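Local coordinates for protein putative HAD family hydrolase (Streptomyces avermitilis, PDB 3MMZ) that probably acts as the KdsC-like HAD phosphatase domain of a longer protein whose remaining part is thought to transfer CMP from CTP to N-acylneuraminate, at residues V15-D20 against L106-D111; L59-E64 against P79-I84; N113-F118 against D132-A137; P124-S129 against R139-V144. All coordinates share one frame; numbering follows the deposited sequence.

Contact 1: V15-D20 against L106-D111. With CA (calcium ion), chain M.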
loop_
_atom_site.group_PDB
_atom_site.type_symbol
_atom_site.label_atom_id
_atom_site.label_comp_id
_atom_site.label_asym_id
_atom_site.label_seq_id
_atom_site.Cartn_x
_atom_site.Cartn_y
_atom_site.Cartn_z
ATOM N N VAL D 15 18.994 24.062 12.622
ATOM C CA VAL D 15 18.406 23.043 11.739
ATOM C C VAL D 15 18.712 23.412 10.287
ATOM O O VAL D 15 18.242 24.444 9.778
ATOM C CB VAL D 15 16.868 22.890 11.939
ATOM C CG1 VAL D 15 16.262 21.954 10.896
ATOM C CG2 VAL D 15 16.551 22.370 13.339
ATOM N N VAL D 16 19.501 22.567 9.629
ATOM C CA VAL D 16 19.892 22.800 8.249
ATOM C C VAL D 16 19.243 21.747 7.359
ATOM O O VAL D 16 19.338 20.550 7.639
ATOM C CB VAL D 16 21.431 22.799 8.079
ATOM C CG1 VAL D 16 21.808 23.124 6.631
ATOM C CG2 VAL D 16 22.079 23.821 9.028
ATOM N N LEU D 17 18.578 22.200 6.304
ATOM C CA LEU D 17 17.796 21.302 5.445
ATOM C C LEU D 17 18.322 21.243 4.013
ATOM O O LEU D 17 18.516 22.269 3.366
ATOM C CB LEU D 17 16.316 21.730 5.428
ATOM C CG LEU D 17 15.612 21.931 6.773
ATOM C CD1 LEU D 17 14.256 22.603 6.564
ATOM C CD2 LEU D 17 15.434 20.624 7.529
ATOM N N ASP D 18 18.561 20.027 3.534
ATOM C CA ASP D 18 18.656 19.769 2.111
ATOM C C ASP D 18 17.281 20.052 1.469
ATOM O O ASP D 18 16.276 20.119 2.176
ATOM C CB ASP D 18 19.099 18.324 1.884
ATOM C CG ASP D 18 19.055 17.924 0.427
ATOM O OD1 ASP D 18 19.679 18.609 -0.412
ATOM O OD2 ASP D 18 18.376 16.932 0.118
ATOM N N PHE D 19 17.234 20.244 0.150
ATOM C CA PHE D 19 15.963 20.566 -0.512
ATOM C C PHE D 19 15.370 19.415 -1.324
ATOM O O PHE D 19 14.474 18.729 -0.834
ATOM C CB PHE D 19 16.067 21.840 -1.355
ATOM C CG PHE D 19 14.757 22.269 -1.969
ATOM C CD1 PHE D 19 13.746 22.818 -1.178
ATOM C CD2 PHE D 19 14.542 22.133 -3.332
ATOM C CE1 PHE D 19 12.538 23.227 -1.743
ATOM C CE2 PHE D 19 13.342 22.538 -3.911
ATOM C CZ PHE D 19 12.335 23.081 -3.113
ATOM N N ASP D 20 15.863 19.181 -2.543
ATOM C CA ASP D 20 15.312 18.090 -3.365
ATOM C C ASP D 20 15.484 16.737 -2.678
ATOM O O ASP D 20 16.584 16.380 -2.272
ATOM C CB ASP D 20 15.948 18.049 -4.761
ATOM C CG ASP D 20 15.620 19.283 -5.588
ATOM O OD1 ASP D 20 14.570 19.296 -6.270
ATOM O OD2 ASP D 20 16.424 20.238 -5.565
ATOM N N LEU D 106 21.544 20.041 13.561
ATOM C CA LEU D 106 20.750 18.975 12.959
ATOM C C LEU D 106 20.707 19.215 11.456
ATOM O O LEU D 106 20.267 20.272 10.994
ATOM C CB LEU D 106 19.344 18.963 13.568
ATOM C CG LEU D 106 18.447 17.755 13.270
ATOM C CD1 LEU D 106 17.360 17.656 14.330
ATOM C CD2 LEU D 106 17.830 17.902 11.888
ATOM N N TYR D 107 21.189 18.246 10.685
ATOM C CA TYR D 107 21.161 18.358 9.235
ATOM C C TYR D 107 20.310 17.241 8.653
ATOM O O TYR D 107 20.525 16.084 8.983
ATOM C CB TYR D 107 22.573 18.275 8.638
ATOM C CG TYR D 107 22.575 18.309 7.114
ATOM C CD1 TYR D 107 22.573 19.524 6.427
ATOM C CD2 TYR D 107 22.575 17.134 6.365
ATOM C CE1 TYR D 107 22.575 19.570 5.026
ATOM C CE2 TYR D 107 22.578 17.163 4.960
ATOM C CZ TYR D 107 22.581 18.389 4.302
ATOM O OH TYR D 107 22.583 18.445 2.929
ATOM N N VAL D 108 19.377 17.589 7.773
ATOM C CA VAL D 108 18.484 16.598 7.149
ATOM C C VAL D 108 18.827 16.415 5.683
ATOM O O VAL D 108 18.882 17.395 4.934
ATOM C CB VAL D 108 16.995 17.029 7.224
ATOM C CG1 VAL D 108 16.067 15.837 6.954
ATOM C CG2 VAL D 108 16.690 17.623 8.570
ATOM N N GLY D 109 19.030 15.165 5.264
ATOM C CA GLY D 109 19.334 14.877 3.860
ATOM C C GLY D 109 18.778 13.549 3.388
ATOM O O GLY D 109 18.095 12.849 4.145
ATOM N N ASN D 110 19.058 13.210 2.130
ATOM C CA ASN D 110 18.466 12.031 1.492
ATOM C C ASN D 110 19.400 11.267 0.550
ATOM O O ASN D 110 19.063 10.165 0.147
ATOM C CB ASN D 110 17.223 12.425 0.685
ATOM C CG ASN D 110 17.586 13.041 -0.648
ATOM O OD1 ASN D 110 18.222 14.092 -0.689
ATOM N ND2 ASN D 110 17.217 12.381 -1.738
ATOM N N ASP D 111 20.547 11.838 0.169
ATOM C CA ASP D 111 21.359 11.185 -0.876
ATOM C C ASP D 111 22.855 11.177 -0.571
ATOM O O ASP D 111 23.300 11.824 0.368
ATOM C CB ASP D 111 21.071 11.773 -2.270
ATOM C CG ASP D 111 21.087 10.708 -3.383
ATOM O OD1 ASP D 111 21.931 9.782 -3.367
ATOM O OD2 ASP D 111 20.249 10.792 -4.302
HETATM CA CA CA M . 18.827 15.897 -2.048
HETATM O O HOH W 1 19.430 17.721 -3.480
HETATM O O HOH W 2 18.243 14.566 -3.885
HETATM O O HOH W 3 21.057 15.504 -1.436
#
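D18 and N110 reach across the ends of two parallel neighbouring strands and meet at a calcium ion. Their side chains cross at about a right angle, yet the carboxylate and amide planes lie only 9° apart. CG of D18, anti to the backbone N (chi1 173°), is thereby carried to 3.2 Å from the ion. D18 OD2 binds the ion at 2.4 Å and N110 OD1 at 2.3 Å; the backbone O of D20 and three waters complete six ligands. The two side-chain oxygens, D18 OD2 and N110 OD1, are 3.0 Å apart, a closeness between acceptors that the shared cation makes tolerable. OG1 of T22, in the following loop, hydrogen-bonds D18 OD2, which thus serves the metal and a second partner.

Upstream, the strands are stitched by backbone bonds from V16 N to L106 O, V108 N to V16 O and D18 N to V108 O. On one face V16 and Y107 cross obliquely, V16 CG1 lying 3.7 Å from Y107 CD1. On the other, L17 and V108 run side by side, and L17 CD2 presses to 3.4 Å from V108 CG2, tighter than usual. Branched and aliphatic residues suit this buried sheet, while G109 has no CB to crowd the ring of Y107, whose hydroxyl is bonded to D114.

D18 and D20, the latter contributing its backbone carbonyl, fit the DxDx(T/V) motif of HAD enzymes, whose metal is normally magnesium. Calcium here is thus consistent with occupation of the catalytic metal site, gathering oxygen ligands from two strand ends at the carboxyl edge of the sheet.

Contact 2: L59-E64 against P79-I84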
loop_
_atom_site.group_PDB
_atom_site.type_symbol
_atom_site.label_atom_id
_atom_site.label_comp_id
_atom_site.label_asym_id
_atom_site.label_seq_id
_atom_site.Cartn_x
_atom_site.Cartn_y
_atom_site.Cartn_z
ATOM N N LEU D 59 18.343 27.060 8.067
ATOM C CA LEU D 59 19.063 27.199 6.806
ATOM C C LEU D 59 18.661 26.112 5.833
ATOM O O LEU D 59 18.579 24.947 6.209
ATOM C CB LEU D 59 20.576 27.125 7.031
ATOM C CG LEU D 59 21.472 27.346 5.801
ATOM C CD1 LEU D 59 21.387 28.778 5.296
ATOM C CD2 LEU D 59 22.911 26.953 6.086
ATOM N N ILE D 60 18.425 26.504 4.583
ATOM C CA ILE D 60 18.323 25.557 3.483
ATOM C C ILE D 60 19.622 25.587 2.686
ATOM O O ILE D 60 20.076 26.655 2.256
ATOM C CB ILE D 60 17.125 25.873 2.570
ATOM C CG1 ILE D 60 15.821 25.627 3.339
ATOM C CG2 ILE D 60 17.185 25.030 1.310
ATOM C CD1 ILE D 60 14.575 26.132 2.642
ATOM N N LEU D 61 20.202 24.405 2.499
ATOM C CA LEU D 61 21.482 24.235 1.826
ATOM C C LEU D 61 21.296 23.363 0.586
ATOM O O LEU D 61 20.761 22.264 0.684
ATOM C CB LEU D 61 22.470 23.575 2.794
ATOM C CG LEU D 61 23.925 23.351 2.383
ATOM C CD1 LEU D 61 24.634 24.682 2.179
ATOM C CD2 LEU D 61 24.635 22.546 3.450
ATOM N N SER D 62 21.732 23.853 -0.576
ATOM C CA SER D 62 21.608 23.083 -1.823
ATOM C C SER D 62 22.747 23.324 -2.821
ATOM O O SER D 62 23.332 24.403 -2.864
ATOM C CB SER D 62 20.245 23.328 -2.486
ATOM O OG SER D 62 20.005 22.384 -3.517
ATOM N N THR D 63 23.047 22.294 -3.614
ATOM C CA THR D 63 24.121 22.318 -4.611
ATOM C C THR D 63 23.711 23.029 -5.904
ATOM O O THR D 63 24.553 23.620 -6.582
ATOM C CB THR D 63 24.599 20.868 -4.961
ATOM O OG1 THR D 63 24.812 20.118 -3.760
ATOM C CG2 THR D 63 25.893 20.878 -5.772
ATOM N N GLU D 64 22.425 22.981 -6.241
ATOM C CA GLU D 64 21.989 23.368 -7.586
ATOM C C GLU D 64 21.490 24.810 -7.741
ATOM O O GLU D 64 20.972 25.410 -6.795
ATOM C CB GLU D 64 20.952 22.375 -8.110
ATOM C CG GLU D 64 21.147 22.024 -9.581
ATOM C CD GLU D 64 20.484 20.716 -9.964
ATOM O OE1 GLU D 64 21.193 19.810 -10.459
ATOM O OE2 GLU D 64 19.254 20.594 -9.764
ATOM N N PRO D 79 16.968 31.607 5.551
ATOM C CA PRO D 79 18.026 31.851 4.574
ATOM C C PRO D 79 18.337 30.627 3.712
ATOM O O PRO D 79 18.080 29.488 4.113
ATOM C CB PRO D 79 19.247 32.223 5.435
ATOM C CG PRO D 79 18.725 32.468 6.807
ATOM C CD PRO D 79 17.473 31.669 6.936
ATOM N N VAL D 80 18.857 30.895 2.523
ATOM C CA VAL D 80 19.326 29.862 1.629
ATOM C C VAL D 80 20.834 30.006 1.395
ATOM O O VAL D 80 21.371 31.115 1.360
ATOM C CB VAL D 80 18.523 29.865 0.290
ATOM C CG1 VAL D 80 18.794 31.130 -0.535
ATOM C CG2 VAL D 80 18.817 28.609 -0.522
ATOM N N LEU D 81 21.502 28.866 1.271
ATOM C CA LEU D 81 22.885 28.801 0.844
ATOM C C LEU D 81 22.880 27.753 -0.265
ATOM O O LEU D 81 22.917 26.557 0.005
ATOM C CB LEU D 81 23.767 28.390 2.031
ATOM C CG LEU D 81 25.293 28.519 2.062
ATOM C CD1 LEU D 81 25.771 29.960 1.889
ATOM C CD2 LEU D 81 25.818 27.930 3.373
ATOM N N HIS D 82 22.768 28.201 -1.516
ATOM C CA HIS D 82 22.633 27.264 -2.638
ATOM C C HIS D 82 23.453 27.642 -3.878
ATOM O O HIS D 82 24.003 28.745 -3.958
ATOM C CB HIS D 82 21.153 27.028 -2.988
ATOM C CG HIS D 82 20.612 27.971 -4.016
ATOM N ND1 HIS D 82 20.225 27.557 -5.275
ATOM C CD2 HIS D 82 20.402 29.309 -3.979
ATOM C CE1 HIS D 82 19.795 28.598 -5.965
ATOM N NE2 HIS D 82 19.893 29.674 -5.202
ATOM N N GLY D 83 23.521 26.713 -4.837
ATOM C CA GLY D 83 24.403 26.836 -6.006
ATOM C C GLY D 83 25.862 26.624 -5.626
ATOM O O GLY D 83 26.763 27.169 -6.266
ATOM N N ILE D 84 26.082 25.809 -4.593
ATOM C CA ILE D 84 27.381 25.677 -3.923
ATOM C C ILE D 84 28.227 24.559 -4.526
ATOM O O ILE D 84 27.724 23.452 -4.759
ATOM C CB ILE D 84 27.196 25.390 -2.393
ATOM C CG1 ILE D 84 26.311 26.449 -1.712
ATOM C CG2 ILE D 84 28.547 25.224 -1.689
ATOM C CD1 ILE D 84 26.948 27.826 -1.526
#
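L61 and L81 both place CG anti to the backbone N (chi1 -176° and -166°), which sends the two CG atoms the same way, and chi2 near +60° in both sets the methyls; the side chains lie side by side. L61 CD1 is 3.7 Å from L81 CD2, and it also rests 3.3 Å from the carbonyl L81 O. L59 crosses L81 obliquely, its CD1 lying against the backbone, 3.6 Å from P79 O. Leucine suits these places because its two methyls can fill space beside a strand without needing a polar partner.

The parallel pairing is carried by hydrogen bonds from I60 N to P79 O (3.0 Å), L81 N to I60 O (2.8 Å) and S62 N to L81 O. Further along, H82 donates from ND1 to E64 O at 2.7 Å, the acceptor lying at the ring's edge but somewhat off its plane. G83 follows with a positive phi, easily adopted by glycine. The carboxylate of the exposed E64 forms a salt bridge, through OE2, with R42 of a second subunit.

These strands belong to a beta-alpha-beta unit whose connecting helix 68-76 packs on I60, V80 and H82. Helix 87-98 lies against L59, L61, T63 and I84 instead. Strand 57-62 has 14-17 as its other neighbour, leaving 80-82 as an outermost strand of the sheet within the chain.

Contact 3: N113-F118 against D132-A137. With CA (calcium ion), chain F.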
loop_
_atom_site.group_PDB
_atom_site.type_symbol
_atom_site.label_atom_id
_atom_site.label_comp_id
_atom_site.label_asym_id
_atom_site.label_seq_id
_atom_site.Cartn_x
_atom_site.Cartn_y
_atom_site.Cartn_z
ATOM N N ASN D 113 25.403 12.573 -1.757
ATOM C CA ASN D 113 26.071 13.870 -1.673
ATOM C C ASN D 113 25.839 14.587 -0.337
ATOM O O ASN D 113 26.434 15.633 -0.099
ATOM C CB ASN D 113 25.813 14.773 -2.899
ATOM C CG ASN D 113 24.370 15.249 -3.006
ATOM O OD1 ASN D 113 23.609 15.232 -2.042
ATOM N ND2 ASN D 113 23.998 15.701 -4.197
ATOM N N ASP D 114 25.005 14.011 0.534
ATOM C CA ASP D 114 24.811 14.545 1.891
ATOM C C ASP D 114 25.756 13.931 2.925
ATOM O O ASP D 114 25.852 14.422 4.063
ATOM C CB ASP D 114 23.360 14.347 2.352
ATOM C CG ASP D 114 22.383 15.169 1.551
ATOM O OD1 ASP D 114 22.598 16.390 1.450
ATOM O OD2 ASP D 114 21.414 14.592 1.008
ATOM N N LEU D 115 26.442 12.858 2.546
ATOM C CA LEU D 115 27.264 12.125 3.510
ATOM C C LEU D 115 28.381 12.971 4.129
ATOM O O LEU D 115 28.618 12.868 5.324
ATOM C CB LEU D 115 27.805 10.808 2.925
ATOM C CG LEU D 115 26.713 9.763 2.619
ATOM C CD1 LEU D 115 27.330 8.617 1.811
ATOM C CD2 LEU D 115 26.069 9.253 3.904
ATOM N N PRO D 116 29.054 13.824 3.329
ATOM C CA PRO D 116 30.052 14.704 3.963
ATOM C C PRO D 116 29.448 15.709 4.970
ATOM O O PRO D 116 30.101 16.041 5.966
ATOM C CB PRO D 116 30.710 15.420 2.768
ATOM C CG PRO D 116 30.513 14.484 1.616
ATOM C CD PRO D 116 29.133 13.877 1.859
ATOM N N CYS D 117 28.228 16.187 4.728
ATOM C CA CYS D 117 27.548 17.037 5.716
ATOM C C CYS D 117 27.200 16.241 6.970
ATOM O O CYS D 117 27.371 16.738 8.083
ATOM C CB CYS D 117 26.275 17.672 5.145
ATOM S SG CYS D 117 26.619 18.952 3.933
ATOM N N PHE D 118 26.725 15.009 6.770
ATOM C CA PHE D 118 26.404 14.083 7.858
ATOM C C PHE D 118 27.616 13.930 8.788
ATOM O O PHE D 118 27.471 14.012 10.002
ATOM C CB PHE D 118 25.999 12.702 7.295
ATOM C CG PHE D 118 24.524 12.540 7.002
ATOM C CD1 PHE D 118 23.713 13.631 6.701
ATOM C CD2 PHE D 118 23.951 11.262 7.015
ATOM C CE1 PHE D 118 22.342 13.454 6.440
ATOM C CE2 PHE D 118 22.599 11.071 6.748
ATOM C CZ PHE D 118 21.786 12.167 6.468
ATOM N N ASP D 132 19.929 4.031 0.590
ATOM C CA ASP D 132 20.207 3.049 1.649
ATOM C C ASP D 132 21.373 3.403 2.578
ATOM O O ASP D 132 21.237 3.313 3.799
ATOM C CB ASP D 132 20.408 1.654 1.052
ATOM C CG ASP D 132 19.124 1.060 0.531
ATOM O OD1 ASP D 132 18.040 1.513 0.956
ATOM O OD2 ASP D 132 19.189 0.123 -0.293
ATOM N N VAL D 133 22.506 3.821 2.009
ATOM C CA VAL D 133 23.691 4.161 2.823
ATOM C C VAL D 133 23.464 5.396 3.701
ATOM O O VAL D 133 24.046 5.526 4.777
ATOM C CB VAL D 133 24.992 4.314 1.978
ATOM C CG1 VAL D 133 25.278 3.033 1.193
ATOM C CG2 VAL D 133 24.913 5.512 1.055
ATOM N N VAL D 134 22.596 6.289 3.233
ATOM C CA VAL D 134 22.270 7.520 3.950
ATOM C C VAL D 134 21.400 7.209 5.174
ATOM O O VAL D 134 21.616 7.759 6.253
ATOM C CB VAL D 134 21.576 8.545 3.010
ATOM C CG1 VAL D 134 21.198 9.835 3.758
ATOM C CG2 VAL D 134 22.478 8.871 1.821
ATOM N N ARG D 135 20.421 6.320 5.009
ATOM C CA ARG D 135 19.613 5.869 6.150
ATOM C C ARG D 135 20.496 5.289 7.243
ATOM O O ARG D 135 20.335 5.612 8.424
ATOM C CB ARG D 135 18.591 4.826 5.707
ATOM C CG ARG D 135 17.410 5.391 4.972
ATOM C CD ARG D 135 16.801 4.331 4.078
ATOM N NE ARG D 135 15.980 3.324 4.748
ATOM C CZ ARG D 135 16.234 2.010 4.759
ATOM N NH1 ARG D 135 17.326 1.519 4.161
ATOM N NH2 ARG D 135 15.386 1.172 5.369
ATOM N N GLY D 136 21.464 4.469 6.844
ATOM C CA GLY D 136 22.417 3.893 7.806
ATOM C C GLY D 136 23.269 4.946 8.508
ATOM O O GLY D 136 23.398 4.938 9.732
ATOM N N ALA D 137 23.840 5.858 7.721
ATOM C CA ALA D 137 24.766 6.885 8.211
ATOM C C ALA D 137 24.147 7.875 9.191
ATOM O O ALA D 137 24.841 8.447 10.025
ATOM C CB ALA D 137 25.369 7.643 7.027
HETATM CA CA CA F . 22.675 5.152 12.018
HETATM O O HOH W 4 20.647 4.763 10.926
HETATM O O HOH W 5 23.724 5.806 14.214
HETATM O O HOH W 6 25.214 5.266 12.012
#
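L115 and F118, one turn apart on helix 115-120, meet V133, V134 and A137 of helix 132-137. The two helices belong to the Rossmann-like alternation of strand and helix in the HAD fold, with strand 123-126 between them in the chain. No hydrogen bond crosses this contact.

Its tight part is the inner one. F118 and V134 cross at about a right angle, with V134 CG1 3.5 Å from F118 CE2. The rim of the same ring also receives V134 O, 3.5 Å from CE2, and the methyl of A137, whose CB is 3.9 Å from CD2; both lie in the ring plane. A small alanine suits this place because it lets the helices approach, and its CB also meets L115 CD2 at 3.6 Å. Strands 105-109 and 123-126 lie beneath, with Y107 and P124 touching F118.

The outer part is looser. L115 turns its other methyl, CD1, to V133, where it only grazes CG2 at 4.0 Å; both residues are partly exposed. A third subunit covers the contact as well, with L3 on F118 and A137 and G4 on V133.

The last turn of helix 132-137 holds a second calcium, shared with the third subunit through the carbonyls of G136 and A138 from each chain: G136 O binds it at 2.4 Å, and one of its waters donates to R135 O at 2.7 Å.

Contact 4: P124-S129 against R139-V144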
loop_
_atom_site.group_PDB
_atom_site.type_symbol
_atom_site.label_atom_id
_atom_site.label_comp_id
_atom_site.label_asym_id
_atom_site.label_seq_id
_atom_site.Cartn_x
_atom_site.Cartn_y
_atom_site.Cartn_z
ATOM N N PRO D 124 22.937 14.168 12.227
ATOM C CA PRO D 124 22.503 13.939 10.851
ATOM C C PRO D 124 21.213 13.129 10.860
ATOM O O PRO D 124 21.110 12.168 11.623
ATOM C CB PRO D 124 23.639 13.106 10.249
ATOM C CG PRO D 124 24.317 12.459 11.419
ATOM C CD PRO D 124 24.175 13.416 12.551
ATOM N N VAL D 125 20.253 13.534 10.033
ATOM C CA VAL D 125 18.937 12.880 9.970
ATOM C C VAL D 125 18.614 12.542 8.513
ATOM O O VAL D 125 18.757 13.384 7.605
ATOM C CB VAL D 125 17.804 13.758 10.592
ATOM C CG1 VAL D 125 16.455 13.029 10.522
ATOM C CG2 VAL D 125 18.132 14.146 12.055
ATOM N N ALA D 126 18.211 11.298 8.281
ATOM C CA ALA D 126 17.849 10.859 6.943
ATOM C C ALA D 126 16.338 10.775 6.873
ATOM O O ALA D 126 15.700 10.299 7.820
ATOM C CB ALA D 126 18.463 9.474 6.650
ATOM N N VAL D 127 15.761 11.251 5.769
ATOM C CA VAL D 127 14.337 11.003 5.486
ATOM C C VAL D 127 14.145 9.516 5.178
ATOM O O VAL D 127 15.107 8.827 4.799
ATOM C CB VAL D 127 13.779 11.916 4.362
ATOM C CG1 VAL D 127 13.881 13.383 4.782
ATOM C CG2 VAL D 127 14.508 11.690 3.038
ATOM N N ALA D 128 12.916 9.022 5.368
ATOM C CA ALA D 128 12.598 7.609 5.179
ATOM C C ALA D 128 12.957 7.108 3.788
ATOM O O ALA D 128 13.369 5.946 3.624
ATOM C CB ALA D 128 11.120 7.351 5.469
ATOM N N SER D 129 12.819 8.000 2.804
ATOM C CA SER D 129 13.061 7.681 1.398
ATOM C C SER D 129 14.530 7.844 0.969
ATOM O O SER D 129 14.852 7.726 -0.216
ATOM C CB SER D 129 12.164 8.556 0.503
ATOM O OG SER D 129 12.236 9.921 0.889
ATOM N N ARG D 139 21.954 9.570 12.269
ATOM C CA ARG D 139 21.790 9.326 13.696
ATOM C C ARG D 139 20.316 9.057 14.024
ATOM O O ARG D 139 19.995 8.376 15.002
ATOM C CB ARG D 139 22.333 10.523 14.477
ATOM C CG ARG D 139 22.351 10.356 15.981
ATOM C CD ARG D 139 23.118 11.494 16.636
ATOM N NE ARG D 139 23.084 11.407 18.095
ATOM C CZ ARG D 139 23.773 12.208 18.914
ATOM N NH1 ARG D 139 24.559 13.164 18.429
ATOM N NH2 ARG D 139 23.675 12.055 20.224
ATOM N N ALA D 140 19.428 9.587 13.189
ATOM C CA ALA D 140 17.992 9.372 13.306
ATOM C C ALA D 140 17.402 9.277 11.892
ATOM O O ALA D 140 17.958 9.852 10.949
ATOM C CB ALA D 140 17.355 10.505 14.088
ATOM N N VAL D 141 16.296 8.536 11.740
ATOM C CA VAL D 141 15.680 8.332 10.426
ATOM C C VAL D 141 14.192 8.592 10.588
ATOM O O VAL D 141 13.571 8.061 11.512
ATOM C CB VAL D 141 15.905 6.880 9.896
ATOM C CG1 VAL D 141 15.285 6.677 8.513
ATOM C CG2 VAL D 141 17.408 6.520 9.860
ATOM N N THR D 142 13.615 9.419 9.720
ATOM C CA THR D 142 12.182 9.696 9.826
ATOM C C THR D 142 11.395 8.487 9.329
ATOM O O THR D 142 11.941 7.634 8.617
ATOM C CB THR D 142 11.754 10.953 9.033
ATOM O OG1 THR D 142 11.868 10.693 7.628
ATOM C CG2 THR D 142 12.595 12.167 9.421
ATOM N N THR D 143 10.123 8.403 9.718
ATOM C CA THR D 143 9.235 7.374 9.179
ATOM C C THR D 143 8.567 7.865 7.894
ATOM O O THR D 143 8.226 7.076 7.014
ATOM C CB THR D 143 8.141 6.984 10.202
ATOM O OG1 THR D 143 7.354 8.137 10.517
ATOM C CG2 THR D 143 8.751 6.464 11.464
ATOM N N VAL D 144 8.390 9.181 7.793
ATOM C CA VAL D 144 7.697 9.807 6.667
ATOM C C VAL D 144 8.718 10.153 5.580
ATOM O O VAL D 144 9.763 10.715 5.898
ATOM C CB VAL D 144 6.982 11.115 7.162
ATOM C CG1 VAL D 144 6.365 11.885 6.026
ATOM C CG2 VAL D 144 5.908 10.764 8.206
#
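T142 and A128 meet where two parallel strands end, and the threonine side chain can be followed atom by atom. CB stands 4.2 Å from A126 O, the acceptor of the bond from T142 N. From it the methyl CG2 meets A126 O at 4.0 Å and V125 CG1 at 4.1 Å. The hydroxyl takes the other branch: OG1 lies between the backbone N and the carbonyl carbon (chi1 69°), where it donates to V144 O at 2.7 Å and accepts a weak, bent hydrogen bond from A128 N at 3.0 Å. Threonine suits the place by offering both a methyl to the core and a hydroxyl that ties two loops together. Just beyond, A128 CB nestles against the carbonyls T142 O and T143 O, close quarters that a lone methyl fits well.

Earlier in the strands, A126 N bonds to A140 O and T142 N to A126 O. At the start P124 O accepts from R139 N at 2.8 Å and, weakly, from A140 N. The side chain of R139 runs on outward, extended from CG to NE; its NH1 bonds to G122 O, and it makes a cation-pi contact with W123.

The pair closes a beta-alpha-beta unit through helix 132-137, whose V134 touches A126 on one face. Helix 150-159 packs against V125, V127 and T142 on the other. Strand 123-126 pairs with 105-109 on its far side, while 140-141 is outermost within the chain and has R135 of a third subunit packed against V141.

How the contacts relate
Contacts 1, 2 and 4 are alternate strand pairs of one parallel sheet, with contact 1 at its middle. Hydrogen bonds tie it outward both ways: L17 N lies 2.7 Å from L59 O of contact 2, and Y107 O 2.8 Å from V125 N of contact 4. Contacts 2 and 4 stay apart, their centres about 20 Å from each other. Contact 3 packs its helices on the sheet next to contact 4, and its D114 reaches back to contact 1, with OD1 2.5 Å from Y107 OH. Contact 1 holds the presumed catalytic metal, the side chain of S62 in contact 2 lies about 7 Å from it, and contact 3 helps form the separate calcium site between subunits.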